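PDB 3R2U: metallo-beta-lactamase family protein from Staphylococcus aureus, which is probably an iron-dependent hydrolase of the metallo-beta-lactamase superfamily that also carries rhodanese-like sequence, its exact substrate not being established. Local coordinates for residues 113-116 against 117-121; 345-348 against 349-352; 353-357 against 358-362. One frame throughout, in Å; residues are numbered along the deposited sequence.

Contact 1: 113-116 against 117-121; sequences KNMP and NHTHF
A type II beta turn from Pro116 to Thr119 leads the chain into strand 120-122, at the margin of a mixed sheet in the metallo-beta-lactamase domain. Pro116 O takes both bonds that close it. Thr119 N donates at 3.2 Å to Pro116 O, the ordinary turn bond, and the hydroxyl Thr119 OG1 adds a shorter one of 2.7 Å to Pro116 O. Both donors approach from the same face of the carbonyl, the hydroxyl tilted 26° from its plane. Thr119 can do this because OG1 stands beside its own backbone N (chi1 -68°), which also brings it within 3.5 Å of Pro116 CD.

Met115 lies crosswise to Thr119: its CB is 3.5 Å from Thr119 OG1, and the chain, bent at chi2 and chi3, curls round until CE is 3.8 Å from Thr119 CG2. Its CG meets Phe121 CZ obliquely at 4.0 Å. Ile100 of strand 99-103 touches both Met115 and Thr119, while Arg90 and Ala93 of helix 89-96 touch Pro116. This is a type II turn, its closing bond joined by a threonine hydroxyl bond, leading into the strand outermost in its sheet within this chain.

Contact 2: 345-348 against 349-352; sequences YHLV and SKAT
Tyr345 to Thr352 form the first two turns of helix 345-356, the helix of a beta-alpha-beta unit between strands 339-342 and 363-367, and what crosses from one turn to the next is mostly hydrogen bonding. The backbone gives the regular i to i+4 ladder: Ser349 N to Tyr345 O, Lys350 N to His346 O, Ala351 N to Leu347 O at 3.1 Å, and Thr352 N to Val348 O. At the start of the helix, Asp344 OD2 accepts from Leu347 N.

Two hydroxyls fold back onto carbonyls already used by the ladder. Ser349 OG donates to His346 O at 2.7 Å; it sits between its own backbone N and carbonyl carbon (chi1 73°), and shares a face of the acceptor's plane with Lys350 N. Thr352 OG1 likewise reaches Val348 O at 2.7 Å, but stands 40° out of the carbonyl plane, on the opposite face from Thr352 N. Each of these carbonyls therefore holds two donors.

The remaining side-chain contacts differ between the two sides of the helix. On the inner side, Ala351 and Thr352 rest on Leu341, and Val348 and Thr352 on Tyr366 and Ile363 respectively. The outer side carries His346 and Lys350. With His346 CG anti to its backbone N (chi1 -180°), the imidazole swings toward the lysine, whose chain crosses it at a slant: Lys350 CG lies over one ring face, offset toward the rim, and Lys350 CD is 3.7 Å from His346 NE2.

Contact 3: 353-357 against 358-362; sequences HTLQL and IGYDD
The backbone leaves helix 345-356 through two bonds, one spanning the other: Tyr360 N to Leu355 O outside, Gly359 N to Gln356 O within, both 3.0 Å, with Gly359 at positive phi (72°). Leu355 O also receives Ile358 N, which comes from the face opposite to Tyr360 N, so one carbonyl is gripped twice as the chain turns.

Leu355 and Ile358 then run side by side, pointing the same way, with Leu355 CD2 4.1 Å from Ile358 CD1. The isoleucine's CG1 is placed between its backbone N and carbonyl carbon (chi1 59°), which tucks it 3.3 Å from Leu355 O. Phe325 touches Leu355 and Ile326 touches Ile358, both from helix 325-329. Across the turn, Leu355 CB meets the Tyr360 ring obliquely, while the phenol hydroxyl bonds to Gln337 O.

The polar link is Gln356 NE2 to Asp361 OD1, 3.0 Å and fairly straight at 163°. Asp361 OD1 lies close to the amide plane of Gln356, whereas Gln356 NE2 stands well above the carboxylate plane, the two groups being nearly perpendicular. Arg57 forms a salt bridge with Asp361 OD1, and Gln356 NE2 also donates to Gln285 O, its stronger partner. Gly359 is the C-prime residue of a Schellman motif, here ending the helix before strand 363-367.

How the contacts relate
Contacts 2 and 3 follow one another along helix 345-356: the first covers its opening turns, the second its end and the loop to strand 363-367. Contact 1 stands apart, with its nearest atoms about 14 Å from contact 3, in the loop feeding strand 120-122. It is a surface turn, contact 2 is partly buried, and contact 3 is buried. Serine and threonine hydroxyls return to backbone carbonyls in contacts 1 and 2, three residues back in the turn and three or four in the helix. Contact 3 instead closes its backbone with amide donors alone, and its side chains add leucine-isoleucine packing and an amide-carboxylate bond whose acceptor oxygen also pairs with Arg57.

Contact 1: 113-116 against 117-121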
loop_
_atom_site.group_PDB
_atom_site.type_symbol
_atom_site.label_atom_id
_atom_site.label_comp_id
_atom_site.label_asym_id
_atom_site.label_seq_id
_atom_site.Cartn_x
_atom_site.Cartn_y
_atom_site.Cartn_z
ATOM N N LYS A 113 13.731 34.592 10.191
ATOM C CA LYS A 113 14.934 34.504 11.015
ATOM C C LYS A 113 15.533 33.106 10.884
ATOM O O LYS A 113 14.890 32.196 10.354
ATOM C CB LYS A 113 14.610 34.763 12.487
ATOM C CG LYS A 113 13.836 36.065 12.772
ATOM C CD LYS A 113 14.662 37.321 12.511
ATOM C CE LYS A 113 13.775 38.564 12.612
ATOM N NZ LYS A 113 14.552 39.816 12.492
ATOM N N ASN A 114 16.774 32.954 11.342
ATOM C CA ASN A 114 17.447 31.662 11.376
ATOM C C ASN A 114 17.408 30.956 10.032
ATOM O O ASN A 114 17.102 29.769 9.970
ATOM C CB ASN A 114 16.776 30.765 12.447
ATOM C CG ASN A 114 16.811 31.382 13.834
ATOM O OD1 ASN A 114 17.725 32.125 14.163
ATOM N ND2 ASN A 114 15.827 31.052 14.664
ATOM N N MET A 115 17.662 31.686 8.953
ATOM C CA MET A 115 17.581 31.107 7.620
ATOM C C MET A 115 18.894 30.480 7.218
ATOM O O MET A 115 19.936 30.924 7.635
ATOM C CB MET A 115 17.186 32.156 6.580
ATOM C CG MET A 115 15.772 32.684 6.734
ATOM S SD MET A 115 14.546 31.388 6.737
ATOM C CE MET A 115 14.587 30.880 4.999
ATOM N N PRO A 116 18.839 29.434 6.386
ATOM C CA PRO A 116 20.078 28.803 5.966
ATOM C C PRO A 116 20.931 29.748 5.139
ATOM O O PRO A 116 20.427 30.719 4.559
ATOM C CB PRO A 116 19.627 27.583 5.140
ATOM C CG PRO A 116 18.198 27.706 4.936
ATOM C CD PRO A 116 17.647 28.755 5.871
ATOM N N ASN A 117 22.228 29.486 5.130
ATOM C CA ASN A 117 23.150 30.313 4.378
ATOM C C ASN A 117 22.760 30.335 2.922
ATOM O O ASN A 117 22.264 29.331 2.369
ATOM C CB ASN A 117 24.604 29.834 4.542
ATOM C CG ASN A 117 25.195 30.231 5.884
ATOM O OD1 ASN A 117 24.724 31.174 6.526
ATOM N ND2 ASN A 117 26.247 29.529 6.303
ATOM N N HIS A 118 22.927 31.505 2.324
ATOM C CA HIS A 118 22.647 31.700 0.908
ATOM C C HIS A 118 21.158 31.837 0.543
ATOM O O HIS A 118 20.827 31.954 -0.635
ATOM C CB HIS A 118 23.333 30.609 0.072
ATOM C CG HIS A 118 24.800 30.492 0.340
ATOM N ND1 HIS A 118 25.717 31.403 -0.141
ATOM C CD2 HIS A 118 25.510 29.582 1.049
ATOM C CE1 HIS A 118 26.929 31.055 0.257
ATOM N NE2 HIS A 118 26.831 29.955 0.981
ATOM N N THR A 119 20.269 31.838 1.538
ATOM C CA THR A 119 18.846 32.101 1.298
ATOM C C THR A 119 18.744 33.390 0.481
ATOM O O THR A 119 19.522 34.311 0.691
ATOM C CB THR A 119 18.111 32.310 2.637
ATOM O OG1 THR A 119 18.093 31.080 3.350
ATOM C CG2 THR A 119 16.668 32.795 2.439
ATOM N N HIS A 120 17.824 33.450 -0.472
ATOM C CA HIS A 120 17.648 34.666 -1.264
ATOM C C HIS A 120 16.433 35.407 -0.750
ATOM O O HIS A 120 15.335 34.875 -0.772
ATOM C CB HIS A 120 17.450 34.353 -2.752
ATOM C CG HIS A 120 18.636 33.720 -3.391
ATOM N ND1 HIS A 120 18.823 32.355 -3.418
ATOM C CD2 HIS A 120 19.710 34.265 -4.011
ATOM C CE1 HIS A 120 19.965 32.084 -4.030
ATOM N NE2 HIS A 120 20.522 33.226 -4.399
ATOM N N PHE A 121 16.640 36.616 -0.260
ATOM C CA PHE A 121 15.548 37.456 0.206
ATOM C C PHE A 121 15.164 38.308 -0.980
ATOM O O PHE A 121 15.895 39.214 -1.357
ATOM C CB PHE A 121 15.995 38.293 1.390
ATOM C CG PHE A 121 16.337 37.474 2.593
ATOM C CD1 PHE A 121 17.628 37.024 2.799
ATOM C CD2 PHE A 121 15.358 37.121 3.501
ATOM C CE1 PHE A 121 17.939 36.258 3.915
ATOM C CE2 PHE A 121 15.667 36.366 4.617
ATOM C CZ PHE A 121 16.948 35.939 4.823
#

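Contact 2: 345-348 against 349-352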
loop_
_atom_site.group_PDB
_atom_site.type_symbol
_atom_site.label_atom_id
_atom_site.label_comp_id
_atom_site.label_asym_id
_atom_site.label_seq_id
_atom_site.Cartn_x
_atom_site.Cartn_y
_atom_site.Cartn_z
ATOM N N TYR A 345 -2.755 0.924 15.235
ATOM C CA TYR A 345 -1.399 1.281 14.816
ATOM C C TYR A 345 -1.318 2.115 13.542
ATOM O O TYR A 345 -0.614 3.121 13.502
ATOM C CB TYR A 345 -0.540 0.018 14.641
ATOM C CG TYR A 345 0.923 0.321 14.334
ATOM C CD1 TYR A 345 1.357 0.539 13.023
ATOM C CD2 TYR A 345 1.867 0.400 15.364
ATOM C CE1 TYR A 345 2.707 0.833 12.744
ATOM C CE2 TYR A 345 3.200 0.689 15.100
ATOM C CZ TYR A 345 3.618 0.901 13.797
ATOM O OH TYR A 345 4.939 1.189 13.569
ATOM N N HIS A 346 -2.040 1.686 12.515
ATOM C CA HIS A 346 -2.004 2.342 11.216
ATOM C C HIS A 346 -2.668 3.711 11.227
ATOM O O HIS A 346 -2.138 4.672 10.681
ATOM C CB HIS A 346 -2.651 1.430 10.148
ATOM C CG HIS A 346 -2.655 2.023 8.776
ATOM N ND1 HIS A 346 -1.504 2.190 8.033
ATOM C CD2 HIS A 346 -3.671 2.479 8.005
ATOM C CE1 HIS A 346 -1.811 2.738 6.871
ATOM N NE2 HIS A 346 -3.118 2.925 6.830
ATOM N N LEU A 347 -3.842 3.801 11.825
ATOM C CA LEU A 347 -4.530 5.078 11.910
ATOM C C LEU A 347 -3.687 6.091 12.725
ATOM O O LEU A 347 -3.627 7.262 12.398
ATOM C CB LEU A 347 -5.889 4.883 12.567
ATOM C CG LEU A 347 -6.745 6.109 12.855
ATOM C CD1 LEU A 347 -7.123 6.773 11.553
ATOM C CD2 LEU A 347 -8.040 5.687 13.650
ATOM N N VAL A 348 -3.056 5.616 13.796
ATOM C CA VAL A 348 -2.192 6.457 14.609
ATOM C C VAL A 348 -0.998 6.980 13.749
ATOM O O VAL A 348 -0.617 8.140 13.847
ATOM C CB VAL A 348 -1.682 5.681 15.825
ATOM C CG1 VAL A 348 -0.429 6.323 16.412
ATOM C CG2 VAL A 348 -2.816 5.507 16.849
ATOM N N SER A 349 -0.457 6.139 12.876
ATOM C CA SER A 349 0.680 6.561 12.073
ATOM C C SER A 349 0.269 7.636 11.050
ATOM O O SER A 349 1.031 8.554 10.794
ATOM C CB SER A 349 1.353 5.359 11.389
ATOM O OG SER A 349 0.525 4.901 10.339
ATOM N N LYS A 350 -0.927 7.519 10.469
ATOM C CA LYS A 350 -1.409 8.530 9.535
ATOM C C LYS A 350 -1.626 9.857 10.240
ATOM O O LYS A 350 -1.237 10.916 9.730
ATOM C CB LYS A 350 -2.704 8.089 8.860
ATOM C CG LYS A 350 -2.520 6.905 7.905
ATOM C CD LYS A 350 -3.800 6.586 7.112
ATOM C CE LYS A 350 -4.914 6.064 8.019
ATOM N NZ LYS A 350 -6.138 5.642 7.252
ATOM N N ALA A 351 -2.273 9.812 11.403
ATOM C CA ALA A 351 -2.524 11.046 12.159
ATOM C C ALA A 351 -1.221 11.695 12.576
ATOM O O ALA A 351 -1.114 12.913 12.567
ATOM C CB ALA A 351 -3.410 10.798 13.387
ATOM N N THR A 352 -0.252 10.873 12.979
ATOM C CA THR A 352 1.064 11.356 13.407
ATOM C C THR A 352 1.733 12.143 12.285
ATOM O O THR A 352 2.246 13.238 12.494
ATOM C CB THR A 352 1.961 10.163 13.836
ATOM O OG1 THR A 352 1.413 9.549 15.023
ATOM C CG2 THR A 352 3.375 10.607 14.109
#

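Contact 3: 353-357 against 358-362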
loop_
_atom_site.group_PDB
_atom_site.type_symbol
_atom_site.label_atom_id
_atom_site.label_comp_id
_atom_site.label_asym_id
_atom_site.label_seq_id
_atom_site.Cartn_x
_atom_site.Cartn_y
_atom_site.Cartn_z
ATOM N N HIS A 353 1.705 11.585 11.086
ATOM C CA HIS A 353 2.272 12.255 9.908
ATOM C C HIS A 353 1.552 13.593 9.627
ATOM O O HIS A 353 2.196 14.613 9.397
ATOM C CB HIS A 353 2.214 11.322 8.695
ATOM C CG HIS A 353 2.607 11.985 7.426
ATOM N ND1 HIS A 353 3.920 12.200 7.084
ATOM C CD2 HIS A 353 1.862 12.553 6.449
ATOM C CE1 HIS A 353 3.967 12.840 5.928
ATOM N NE2 HIS A 353 2.732 13.070 5.524
ATOM N N THR A 354 0.219 13.593 9.665
ATOM C CA THR A 354 -0.543 14.824 9.445
ATOM C C THR A 354 -0.153 15.898 10.468
ATOM O O THR A 354 0.031 17.052 10.111
ATOM C CB THR A 354 -2.058 14.548 9.406
ATOM O OG1 THR A 354 -2.328 13.629 8.345
ATOM C CG2 THR A 354 -2.867 15.834 9.145
ATOM N N LEU A 355 0.032 15.513 11.728
ATOM C CA LEU A 355 0.450 16.472 12.751
ATOM C C LEU A 355 1.829 17.060 12.467
ATOM O O LEU A 355 2.083 18.234 12.778
ATOM C CB LEU A 355 0.373 15.864 14.141
ATOM C CG LEU A 355 -1.080 15.656 14.608
ATOM C CD1 LEU A 355 -1.127 14.879 15.935
ATOM C CD2 LEU A 355 -1.819 16.992 14.747
ATOM N N GLN A 356 2.721 16.261 11.884
ATOM C CA GLN A 356 4.029 16.785 11.520
ATOM C C GLN A 356 3.867 17.862 10.431
ATOM O O GLN A 356 4.705 18.755 10.300
ATOM C CB GLN A 356 4.974 15.697 11.043
ATOM C CG GLN A 356 5.256 14.614 12.078
ATOM C CD GLN A 356 6.424 13.745 11.673
ATOM O OE1 GLN A 356 6.244 12.683 11.109
ATOM N NE2 GLN A 356 7.622 14.229 11.909
ATOM N N LEU A 357 2.795 17.783 9.656
ATOM C CA LEU A 357 2.564 18.785 8.638
ATOM C C LEU A 357 2.175 20.143 9.251
ATOM O O LEU A 357 2.245 21.168 8.578
ATOM C CB LEU A 357 1.572 18.308 7.582
ATOM C CG LEU A 357 2.023 17.038 6.850
ATOM C CD1 LEU A 357 1.097 16.751 5.691
ATOM C CD2 LEU A 357 3.487 17.116 6.367
ATOM N N ILE A 358 1.770 20.154 10.516
ATOM C CA ILE A 358 1.560 21.426 11.227
ATOM C C ILE A 358 2.654 21.623 12.279
ATOM O O ILE A 358 2.486 22.336 13.266
ATOM C CB ILE A 358 0.123 21.619 11.801
ATOM C CG1 ILE A 358 -0.255 20.527 12.794
ATOM C CG2 ILE A 358 -0.892 21.658 10.679
ATOM C CD1 ILE A 358 -1.498 20.898 13.614
ATOM N N GLY A 359 3.803 20.997 12.048
ATOM C CA GLY A 359 4.972 21.199 12.898
ATOM C C GLY A 359 4.982 20.610 14.286
ATOM O O GLY A 359 5.667 21.145 15.193
ATOM N N TYR A 360 4.245 19.521 14.480
ATOM C CA TYR A 360 4.186 18.843 15.783
ATOM C C TYR A 360 4.806 17.457 15.628
ATOM O O TYR A 360 4.271 16.615 14.897
ATOM C CB TYR A 360 2.744 18.752 16.308
ATOM C CG TYR A 360 2.686 18.122 17.671
ATOM C CD1 TYR A 360 2.944 18.878 18.833
ATOM C CD2 TYR A 360 2.434 16.769 17.814
ATOM C CE1 TYR A 360 2.914 18.287 20.082
ATOM C CE2 TYR A 360 2.406 16.174 19.054
ATOM C CZ TYR A 360 2.662 16.928 20.184
ATOM O OH TYR A 360 2.631 16.325 21.416
ATOM N N ASP A 361 5.927 17.220 16.317
ATOM C CA ASP A 361 6.681 15.959 16.190
ATOM C C ASP A 361 6.727 15.179 17.502
ATOM O O ASP A 361 7.536 14.270 17.644
ATOM C CB ASP A 361 8.156 16.269 15.802
ATOM C CG ASP A 361 8.308 16.840 14.394
ATOM O OD1 ASP A 361 7.398 16.699 13.539
ATOM O OD2 ASP A 361 9.373 17.420 14.134
ATOM N N ASP A 362 5.862 15.513 18.449
ATOM C CA ASP A 362 5.982 14.966 19.804
ATOM C C ASP A 362 4.917 13.958 20.279
ATOM O O ASP A 362 4.681 13.839 21.483
ATOM C CB ASP A 362 6.096 16.130 20.789
ATOM C CG ASP A 362 7.387 16.923 20.607
ATOM O OD1 ASP A 362 8.341 16.380 20.043
ATOM O OD2 ASP A 362 7.451 18.093 21.033
#